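Local coordinates for protein endoglucanase (Clostridium thermocellum, PDB 2E4T) that hydrolyses internal beta-1,4-glucosidic linkages of cellulose and xyloglucan, this chain being the family 44 catalytic module of a longer multidomain enzyme, at residues I12-S17 with F463-S468; G50-N55 with D154-D159; E441-L446 with K469-G474. All blocks are in the same frame, centred on the assembly; numbering follows the deposited sequence.

How the contacts relate
Contacts 1 and 3 lie side by side in the mixed beta-sheet domain, their centres about 10 Å apart, whereas contact 2 sits at the far side of the TIM-like barrel, centred about 54 Å from contact 1 and 52 Å from contact 3. In contact 1 strand 8-22 pairs with strand 459-466 from near the other end of the chain, so the loop it closes encloses the barrel and contact 2 with its calcium ion. Contact 3 follows contact 2 in the chain, and its segments alternate with those of contact 1. Contacts 1 and 3 share a polar junction in which T16 and S468 hydrogen-bond to D443, while I465 packs on L446. Both chain ends thus build one domain against the barrel.

Contact 1: I12-S17 with F463-S468; sequences IRIDTS and FSIDSS
I12 lays its side chain alongside that of F463, both pointing the same way from neighbouring strands. CB of I12 stands over one face of the F463 ring, offset toward the rim, in a CH-pi contact 4.0 Å from the ring centroid. From there the side chain forks. CG2, anti to the backbone N, makes the closest approach, 3.6 Å from F463 CE1; CG1, turned beside the backbone N (chi1 -52°), runs past F463 CZ at 4.0 Å, and chi2 (-66°) leaves the tip, CD1, farther from the ring. I12 also touches C424 and T426 of strand 420-426. I14 meets the same ring differently: its CD1 sits at the ring edge, near the ring plane, while its CB packs 4.1 Å from I465 CG1. Strands 12-15 and 463-466 run parallel here, the one parallel pairing in the mixed nine-stranded sheet of the domain beside the TIM-like barrel. Both backbone polar atoms of I14 pair across it, N donating to S464 O (2.9 Å) and O accepting from D466 N (2.8 Å). I448 and L446 of strand 442-452 cover the isoleucine and phenylalanine face, and F463 stacks on F500. On the other face the carboxylates of D15 and D466 approach, OD2 to OD2 4.4 Å, probably with mild repulsion, while D15 OD1 accepts from S17 N in an Asx turn.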
loop_
_atom_site.group_PDB
_atom_site.type_symbol
_atom_site.label_atom_id
_atom_site.label_comp_id
_atom_site.label_asym_id
_atom_site.label_seq_id
_atom_site.Cartn_x
_atom_site.Cartn_y
_atom_site.Cartn_z
ATOM N N ILE A 12 -10.354 -16.785 22.593
ATOM C CA ILE A 12 -10.617 -16.372 21.220
ATOM C C ILE A 12 -12.023 -16.910 20.873
ATOM O O ILE A 12 -12.271 -18.111 20.980
ATOM C CB ILE A 12 -9.596 -16.924 20.232
ATOM C CG1 ILE A 12 -8.115 -16.661 20.585
ATOM C CG2 ILE A 12 -9.944 -16.457 18.807
ATOM C CD1 ILE A 12 -7.713 -15.234 20.543
ATOM N N ARG A 13 -12.917 -16.004 20.444
ATOM C CA ARG A 13 -14.290 -16.387 20.138
ATOM C C ARG A 13 -14.562 -16.019 18.676
ATOM O O ARG A 13 -14.444 -14.849 18.302
ATOM C CB ARG A 13 -15.265 -15.647 21.039
ATOM C CG ARG A 13 -14.977 -15.967 22.516
ATOM C CD ARG A 13 -15.987 -15.376 23.475
ATOM N NE ARG A 13 -17.377 -15.467 23.018
ATOM C CZ ARG A 13 -18.191 -16.512 23.198
ATOM N NH1 ARG A 13 -17.783 -17.619 23.826
ATOM N NH2 ARG A 13 -19.437 -16.449 22.735
ATOM N N ILE A 14 -14.923 -17.010 17.874
ATOM C CA ILE A 14 -15.165 -16.818 16.433
ATOM C C ILE A 14 -16.610 -17.190 16.131
ATOM O O ILE A 14 -17.130 -18.184 16.677
ATOM C CB ILE A 14 -14.209 -17.697 15.619
ATOM C CG1 ILE A 14 -12.781 -17.200 15.807
ATOM C CG2 ILE A 14 -14.589 -17.755 14.143
ATOM C CD1 ILE A 14 -11.705 -18.139 15.340
ATOM N N ASP A 15 -17.266 -16.405 15.267
ATOM C CA ASP A 15 -18.612 -16.780 14.790
ATOM C C ASP A 15 -18.576 -16.663 13.284
ATOM O O ASP A 15 -18.491 -15.549 12.732
ATOM C CB ASP A 15 -19.658 -15.886 15.406
ATOM C CG ASP A 15 -21.084 -16.207 14.935
ATOM O OD1 ASP A 15 -21.239 -16.963 13.961
ATOM O OD2 ASP A 15 -22.020 -15.663 15.569
ATOM N N THR A 16 -18.529 -17.805 12.613
ATOM C CA THR A 16 -18.349 -17.807 11.159
ATOM C C THR A 16 -19.548 -17.240 10.407
ATOM O O THR A 16 -19.416 -16.980 9.212
ATOM C CB THR A 16 -18.030 -19.191 10.612
ATOM O OG1 THR A 16 -19.172 -20.010 10.807
ATOM C CG2 THR A 16 -16.855 -19.807 11.286
ATOM N N SER A 17 -20.685 -17.053 11.087
ATOM C CA SER A 17 -21.854 -16.481 10.435
ATOM C C SER A 17 -21.946 -14.976 10.580
ATOM O O SER A 17 -22.847 -14.366 9.988
ATOM C CB SER A 17 -23.137 -17.125 10.954
ATOM O OG SER A 17 -23.432 -16.618 12.267
ATOM N N PHE A 463 -10.029 -21.492 22.304
ATOM C CA PHE A 463 -10.898 -21.163 21.186
ATOM C C PHE A 463 -12.298 -21.692 21.375
ATOM O O PHE A 463 -12.485 -22.854 21.764
ATOM C CB PHE A 463 -10.356 -21.780 19.894
ATOM C CG PHE A 463 -9.211 -21.027 19.266
ATOM C CD1 PHE A 463 -9.475 -20.154 18.217
ATOM C CD2 PHE A 463 -7.908 -21.127 19.733
ATOM C CE1 PHE A 463 -8.455 -19.444 17.581
ATOM C CE2 PHE A 463 -6.878 -20.424 19.061
ATOM C CZ PHE A 463 -7.189 -19.600 17.994
ATOM N N SER A 464 -13.288 -20.853 21.037
ATOM C CA SER A 464 -14.690 -21.265 20.976
ATOM C C SER A 464 -15.232 -20.739 19.652
ATOM O O SER A 464 -15.134 -19.516 19.399
ATOM C CB SER A 464 -15.464 -20.633 22.141
ATOM O OG SER A 464 -14.980 -21.033 23.389
ATOM N N ILE A 465 -15.758 -21.625 18.824
ATOM C CA ILE A 465 -16.176 -21.288 17.463
ATOM C C ILE A 465 -17.647 -21.642 17.285
ATOM O O ILE A 465 -18.059 -22.775 17.604
ATOM C CB ILE A 465 -15.313 -22.033 16.457
ATOM C CG1 ILE A 465 -13.848 -21.637 16.641
ATOM C CG2 ILE A 465 -15.780 -21.747 15.030
ATOM C CD1 ILE A 465 -12.864 -22.569 15.948
ATOM N N ASP A 466 -18.424 -20.698 16.750
ATOM C CA ASP A 466 -19.769 -20.955 16.282
ATOM C C ASP A 466 -19.720 -21.086 14.762
ATOM O O ASP A 466 -19.354 -20.111 14.092
ATOM C CB ASP A 466 -20.670 -19.821 16.724
ATOM C CG ASP A 466 -20.849 -19.726 18.231
ATOM O OD1 ASP A 466 -20.669 -20.700 18.985
ATOM O OD2 ASP A 466 -21.237 -18.629 18.675
ATOM N N SER A 467 -20.076 -22.242 14.200
ATOM C CA SER A 467 -20.013 -22.478 12.765
ATOM C C SER A 467 -21.061 -23.407 12.315
ATOM O O SER A 467 -21.559 -24.153 13.147
ATOM C CB SER A 467 -18.681 -23.099 12.415
ATOM O OG SER A 467 -18.682 -23.461 11.044
ATOM N N SER A 468 -21.396 -23.433 11.021
ATOM C CA SER A 468 -22.354 -24.453 10.543
ATOM C C SER A 468 -21.713 -25.838 10.387
ATOM O O SER A 468 -22.404 -26.819 10.110
ATOM C CB SER A 468 -23.038 -24.036 9.244
ATOM O OG SER A 468 -22.194 -24.282 8.141
HETATM O O HOH W 1 -13.100 -19.154 24.212
#

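Contact 2: G50-N55 with D154-D159; sequences GYNWEN and DYVYMD. With CA (calcium ion), chain C.
The side chains of E54 and V156 pass one another pointing opposite ways, and the carboxylate of E54 meets the backbone of the 155-157 strand at a calcium site. The ion is chelated by both carboxylate oxygens of E54, with OE1 2.5 Å from calcium, and by the carbonyl O of Y155 at 2.3 Å. Two waters, together with D150 and D153, complete the shell, so the metal ties the 50-55 loop to the edge strand of a small three-stranded sheet. Next to the site, V156 divides its methyls. CG1, anti to the backbone N, presses obliquely on W53 CD1 at 3.4 Å; CG2 lies against the amide of N52, 3.6 Å from OD1, and against the E54 carboxylate carbon. W53 also points opposite to V156, its CG held between backbone N and carbonyl carbon (chi1 76°), and F161 stacks on its ring. N52 ND2 donates to S116 O, while OD1 accepts from E54 N in an Asx turn. A second-shell water connects the two segments: it donates to E54 OE2 at 2.7 Å and accepts from Y157 N at 2.8 Å, with a weak third bond from W53 NE1.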
loop_
_atom_site.group_PDB
_atom_site.type_symbol
_atom_site.label_atom_id
_atom_site.label_comp_id
_atom_site.label_asym_id
_atom_site.label_seq_id
_atom_site.Cartn_x
_atom_site.Cartn_y
_atom_site.Cartn_z
ATOM N N GLY A 50 9.402 12.092 -12.352
ATOM C CA GLY A 50 10.020 12.648 -13.550
ATOM C C GLY A 50 10.279 11.625 -14.644
ATOM O O GLY A 50 11.033 11.888 -15.584
ATOM N N TYR A 51 9.682 10.425 -14.524
ATOM C CA TYR A 51 9.826 9.388 -15.535
ATOM C C TYR A 51 9.147 9.799 -16.843
ATOM O O TYR A 51 7.978 10.186 -16.849
ATOM C CB TYR A 51 9.173 8.086 -15.009
ATOM C CG TYR A 51 9.071 7.001 -16.074
ATOM C CD1 TYR A 51 10.212 6.338 -16.544
ATOM C CD2 TYR A 51 7.837 6.688 -16.641
ATOM C CE1 TYR A 51 10.117 5.371 -17.521
ATOM C CE2 TYR A 51 7.736 5.723 -17.644
ATOM C CZ TYR A 51 8.877 5.089 -18.103
ATOM O OH TYR A 51 8.745 4.163 -19.121
ATOM N N ASN A 52 9.903 9.680 -17.951
ATOM C CA ASN A 52 9.416 10.022 -19.278
ATOM C C ASN A 52 9.156 8.734 -20.044
ATOM O O ASN A 52 10.092 8.040 -20.434
ATOM C CB ASN A 52 10.474 10.864 -19.983
ATOM C CG ASN A 52 10.054 11.321 -21.356
ATOM O OD1 ASN A 52 9.148 10.750 -21.971
ATOM N ND2 ASN A 52 10.726 12.373 -21.844
ATOM N N TRP A 53 7.872 8.398 -20.295
ATOM C CA TRP A 53 7.575 7.129 -20.934
ATOM C C TRP A 53 8.132 7.055 -22.375
ATOM O O TRP A 53 8.286 5.959 -22.924
ATOM C CB TRP A 53 6.052 6.875 -20.957
ATOM C CG TRP A 53 5.299 7.655 -21.988
ATOM C CD1 TRP A 53 4.901 8.956 -21.925
ATOM C CD2 TRP A 53 4.805 7.138 -23.245
ATOM N NE1 TRP A 53 4.191 9.303 -23.068
ATOM C CE2 TRP A 53 4.125 8.206 -23.873
ATOM C CE3 TRP A 53 4.845 5.885 -23.866
ATOM C CZ2 TRP A 53 3.459 8.030 -25.103
ATOM C CZ3 TRP A 53 4.196 5.716 -25.076
ATOM C CH2 TRP A 53 3.510 6.778 -25.674
ATOM N N GLU A 54 8.383 8.217 -22.992
ATOM C CA GLU A 54 8.819 8.175 -24.391
ATOM C C GLU A 54 10.215 7.616 -24.550
ATOM O O GLU A 54 10.518 7.001 -25.568
ATOM C CB GLU A 54 8.762 9.572 -25.013
ATOM C CG GLU A 54 7.380 10.209 -24.959
ATOM C CD GLU A 54 7.322 11.553 -25.698
ATOM O OE1 GLU A 54 8.412 12.146 -25.993
ATOM O OE2 GLU A 54 6.198 12.040 -25.986
ATOM N N ASN A 55 11.083 7.881 -23.553
ATOM C CA ASN A 55 12.519 7.498 -23.647
ATOM C C ASN A 55 13.033 6.798 -22.419
ATOM O O ASN A 55 14.201 6.386 -22.408
ATOM C CB ASN A 55 13.353 8.710 -24.024
ATOM C CG ASN A 55 13.202 9.803 -23.023
ATOM O OD1 ASN A 55 12.896 9.577 -21.840
ATOM N ND2 ASN A 55 13.422 11.039 -23.479
ATOM N N ASP A 154 8.421 19.138 -27.548
ATOM C CA ASP A 154 8.612 19.686 -26.199
ATOM C C ASP A 154 7.709 19.070 -25.120
ATOM O O ASP A 154 7.800 19.469 -23.953
ATOM C CB ASP A 154 8.382 21.215 -26.200
ATOM C CG ASP A 154 9.386 21.965 -27.047
ATOM O OD1 ASP A 154 10.465 21.390 -27.313
ATOM O OD2 ASP A 154 9.092 23.140 -27.374
ATOM N N TYR A 155 6.887 18.068 -25.497
ATOM C CA TYR A 155 5.785 17.634 -24.658
ATOM C C TYR A 155 5.752 16.135 -24.531
ATOM O O TYR A 155 6.131 15.422 -25.428
ATOM C CB TYR A 155 4.420 18.065 -25.258
ATOM C CG TYR A 155 4.375 19.563 -25.395
ATOM C CD1 TYR A 155 4.211 20.352 -24.269
ATOM C CD2 TYR A 155 4.549 20.196 -26.627
ATOM C CE1 TYR A 155 4.304 21.718 -24.329
ATOM C CE2 TYR A 155 4.595 21.600 -26.710
ATOM C CZ TYR A 155 4.487 22.334 -25.562
ATOM O OH TYR A 155 4.550 23.689 -25.709
ATOM N N VAL A 156 5.220 15.682 -23.371
ATOM C CA VAL A 156 4.938 14.258 -23.150
ATOM C C VAL A 156 3.481 14.173 -22.682
ATOM O O VAL A 156 3.072 14.951 -21.816
ATOM C CB VAL A 156 5.910 13.700 -22.096
ATOM C CG1 VAL A 156 5.582 12.316 -21.714
ATOM C CG2 VAL A 156 7.380 13.763 -22.642
ATOM N N TYR A 157 2.717 13.254 -23.272
ATOM C CA TYR A 157 1.277 13.239 -23.066
ATOM C C TYR A 157 0.861 11.998 -22.236
ATOM O O TYR A 157 1.163 10.857 -22.615
ATOM C CB TYR A 157 0.543 13.198 -24.417
ATOM C CG TYR A 157 0.874 14.424 -25.236
ATOM C CD1 TYR A 157 0.297 15.638 -24.938
ATOM C CD2 TYR A 157 1.779 14.370 -26.304
ATOM C CE1 TYR A 157 0.586 16.777 -25.678
ATOM C CE2 TYR A 157 2.098 15.521 -27.034
ATOM C CZ TYR A 157 1.463 16.724 -26.713
ATOM O OH TYR A 157 1.746 17.881 -27.406
ATOM N N MET A 158 0.163 12.250 -21.135
ATOM C CA MET A 158 -0.248 11.119 -20.290
ATOM C C MET A 158 -1.297 10.230 -20.934
ATOM O O MET A 158 -1.224 8.999 -20.780
ATOM C CB MET A 158 -0.703 11.578 -18.894
ATOM C CG MET A 158 0.419 12.153 -18.046
ATOM S SD MET A 158 1.760 10.979 -17.746
ATOM C CE MET A 158 2.974 11.511 -18.944
ATOM N N ASP A 159 -2.286 10.812 -21.609
ATOM C CA ASP A 159 -3.279 9.950 -22.227
ATOM C C ASP A 159 -2.641 9.073 -23.334
ATOM O O ASP A 159 -3.066 7.937 -23.519
ATOM C CB ASP A 159 -4.529 10.717 -22.677
ATOM C CG ASP A 159 -4.304 11.811 -23.700
ATOM O OD1 ASP A 159 -3.175 12.161 -24.082
ATOM O OD2 ASP A 159 -5.404 12.356 -24.115
HETATM CA CA CA C . 7.124 14.054 -27.022
HETATM O O HOH W 2 3.639 11.426 -25.248
HETATM O O HOH W 3 5.041 14.059 -28.169
HETATM O O HOH W 4 9.190 15.017 -26.302
#

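Contact 3: E441-L446 with K469-G474; sequences EDDSKL and KNYTIG
D443 receives both Y471 and K469, one on its backbone and the other on its side chain. The phenol of Y471 donates through OH to D443 O at 2.7 Å, lying in the carbonyl plane with a C=O...O angle of 149°. K469 NZ forms a salt bridge with D443 OD1 at 2.9 Å, coming in nearly along the C-O axis of that oxygen. The lysine reaches it by folding: chi2 (-73°) bends the chain at CD and chi4 turns NZ back to OD1, which CG also approaches, at 3.3 Å. S444 O stands at the ring's edge, in its plane, 3.6 Å from Y471 CE1, while L446 crosses the phenol at about a right angle and rests its CB 3.8 Å from CZ. Further out, D443 OD2 is held by T16 and OD1 by S468, so both carboxylate oxygens are hydrogen-bonded, which would be expected to stabilise the negative charge. Y471 OH has a second partner in S467 OG, and the backbone N of Y471 donates to N498 OD1. The Y471 side chain also touches I465 of strand 459-466 and L514 of strand 508-514. As modelled, D442 OD1 accepts from S444 N and OG, an Asx turn where the chain rounds a corner. The 469-474 loop closes over that corner before a classic beta bulge at T472 and I473, a loop-to-strand junction of the mixed beta-sheet domain.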
loop_
_atom_site.group_PDB
_atom_site.type_symbol
_atom_site.label_atom_id
_atom_site.label_comp_id
_atom_site.label_asym_id
_atom_site.label_seq_id
_atom_site.Cartn_x
_atom_site.Cartn_y
_atom_site.Cartn_z
ATOM N N GLU A 441 -18.726 -17.716 0.493
ATOM C CA GLU A 441 -19.788 -17.796 1.469
ATOM C C GLU A 441 -19.742 -19.113 2.273
ATOM O O GLU A 441 -20.722 -19.441 2.986
ATOM C CB GLU A 441 -21.187 -17.686 0.778
ATOM C CG GLU A 441 -21.189 -16.729 -0.399
ATOM C CD GLU A 441 -20.737 -15.300 -0.127
ATOM O OE1 GLU A 441 -20.952 -14.770 0.975
ATOM O OE2 GLU A 441 -20.211 -14.664 -1.083
ATOM N N ASP A 442 -18.659 -19.876 2.129
ATOM C CA ASP A 442 -18.601 -21.269 2.571
ATOM C C ASP A 442 -17.677 -21.407 3.764
ATOM O O ASP A 442 -16.482 -21.113 3.632
ATOM C CB ASP A 442 -18.085 -22.117 1.397
ATOM C CG ASP A 442 -18.382 -23.601 1.619
ATOM O OD1 ASP A 442 -18.366 -24.034 2.800
ATOM O OD2 ASP A 442 -18.629 -24.353 0.654
ATOM N N ASP A 443 -18.205 -21.808 4.929
ATOM C CA ASP A 443 -17.385 -21.953 6.133
ATOM C C ASP A 443 -16.809 -23.369 6.299
ATOM O O ASP A 443 -16.276 -23.701 7.362
ATOM C CB ASP A 443 -18.078 -21.436 7.381
ATOM C CG ASP A 443 -19.258 -22.188 7.755
ATOM O OD1 ASP A 443 -19.582 -23.193 7.103
ATOM O OD2 ASP A 443 -19.886 -21.772 8.774
ATOM N N SER A 444 -16.772 -24.170 5.225
ATOM C CA SER A 444 -16.220 -25.528 5.363
ATOM C C SER A 444 -14.761 -25.517 5.820
ATOM O O SER A 444 -14.338 -26.429 6.536
ATOM C CB SER A 444 -16.320 -26.245 4.017
ATOM O OG SER A 444 -17.654 -26.449 3.657
ATOM N N LYS A 445 -13.973 -24.549 5.348
ATOM C CA LYS A 445 -12.591 -24.358 5.832
ATOM C C LYS A 445 -12.529 -22.987 6.483
ATOM O O LYS A 445 -12.870 -21.965 5.887
ATOM C CB LYS A 445 -11.600 -24.457 4.694
ATOM C CG LYS A 445 -11.615 -25.813 4.019
ATOM C CD LYS A 445 -10.347 -26.066 3.203
ATOM C CE LYS A 445 -10.337 -27.459 2.525
ATOM N NZ LYS A 445 -9.213 -27.493 1.533
ATOM N N LEU A 446 -12.112 -23.018 7.739
ATOM C CA LEU A 446 -11.991 -21.785 8.533
ATOM C C LEU A 446 -10.510 -21.506 8.747
ATOM O O LEU A 446 -9.781 -22.344 9.297
ATOM C CB LEU A 446 -12.714 -21.964 9.867
ATOM C CG LEU A 446 -12.540 -20.848 10.885
ATOM C CD1 LEU A 446 -13.074 -19.487 10.321
ATOM C CD2 LEU A 446 -13.277 -21.195 12.169
ATOM N N LYS A 469 -20.408 -25.916 10.596
ATOM C CA LYS A 469 -19.637 -27.152 10.449
ATOM C C LYS A 469 -19.121 -27.546 11.795
ATOM O O LYS A 469 -18.945 -26.684 12.663
ATOM C CB LYS A 469 -18.445 -26.876 9.527
ATOM C CG LYS A 469 -18.897 -26.241 8.251
ATOM C CD LYS A 469 -19.613 -27.263 7.334
ATOM C CE LYS A 469 -20.109 -26.657 5.995
ATOM N NZ LYS A 469 -21.032 -25.497 6.163
ATOM N N ASN A 470 -18.853 -28.836 11.948
ATOM C CA ASN A 470 -18.207 -29.355 13.135
ATOM C C ASN A 470 -16.754 -29.702 12.787
ATOM O O ASN A 470 -16.442 -30.700 12.159
ATOM C CB ASN A 470 -18.930 -30.613 13.561
ATOM C CG ASN A 470 -18.496 -31.057 14.915
ATOM O OD1 ASN A 470 -18.111 -32.210 15.115
ATOM N ND2 ASN A 470 -18.541 -30.135 15.872
ATOM N N TYR A 471 -15.835 -28.801 13.118
ATOM C CA TYR A 471 -14.414 -28.989 12.698
ATOM C C TYR A 471 -13.732 -30.120 13.493
ATOM O O TYR A 471 -14.014 -30.270 14.702
ATOM C CB TYR A 471 -13.638 -27.667 12.887
ATOM C CG TYR A 471 -14.252 -26.524 12.118
ATOM C CD1 TYR A 471 -14.246 -26.533 10.727
ATOM C CD2 TYR A 471 -14.854 -25.483 12.786
ATOM C CE1 TYR A 471 -14.853 -25.464 10.004
ATOM C CE2 TYR A 471 -15.433 -24.410 12.040
ATOM C CZ TYR A 471 -15.436 -24.433 10.673
ATOM O OH TYR A 471 -16.039 -23.383 9.988
ATOM N N THR A 472 -12.891 -30.878 12.776
ATOM C CA THR A 472 -12.218 -32.036 13.409
ATOM C C THR A 472 -10.688 -32.018 13.294
ATOM O O THR A 472 -9.995 -32.851 13.870
ATOM C CB THR A 472 -12.705 -33.364 12.786
ATOM O OG1 THR A 472 -12.430 -33.374 11.391
ATOM C CG2 THR A 472 -14.170 -33.557 13.059
ATOM N N ILE A 473 -10.133 -31.092 12.547
ATOM C CA ILE A 473 -8.677 -30.990 12.524
ATOM C C ILE A 473 -8.370 -29.528 12.185
ATOM O O ILE A 473 -9.082 -28.870 11.400
ATOM C CB ILE A 473 -8.009 -31.933 11.464
ATOM C CG1 ILE A 473 -6.487 -31.910 11.590
ATOM C CG2 ILE A 473 -8.519 -31.614 10.039
ATOM C CD1 ILE A 473 -5.765 -33.047 10.824
ATOM N N GLY A 474 -7.292 -29.017 12.804
ATOM C CA GLY A 474 -6.740 -27.718 12.438
ATOM C C GLY A 474 -5.270 -27.917 12.041
ATOM O O GLY A 474 -4.398 -28.121 12.911
#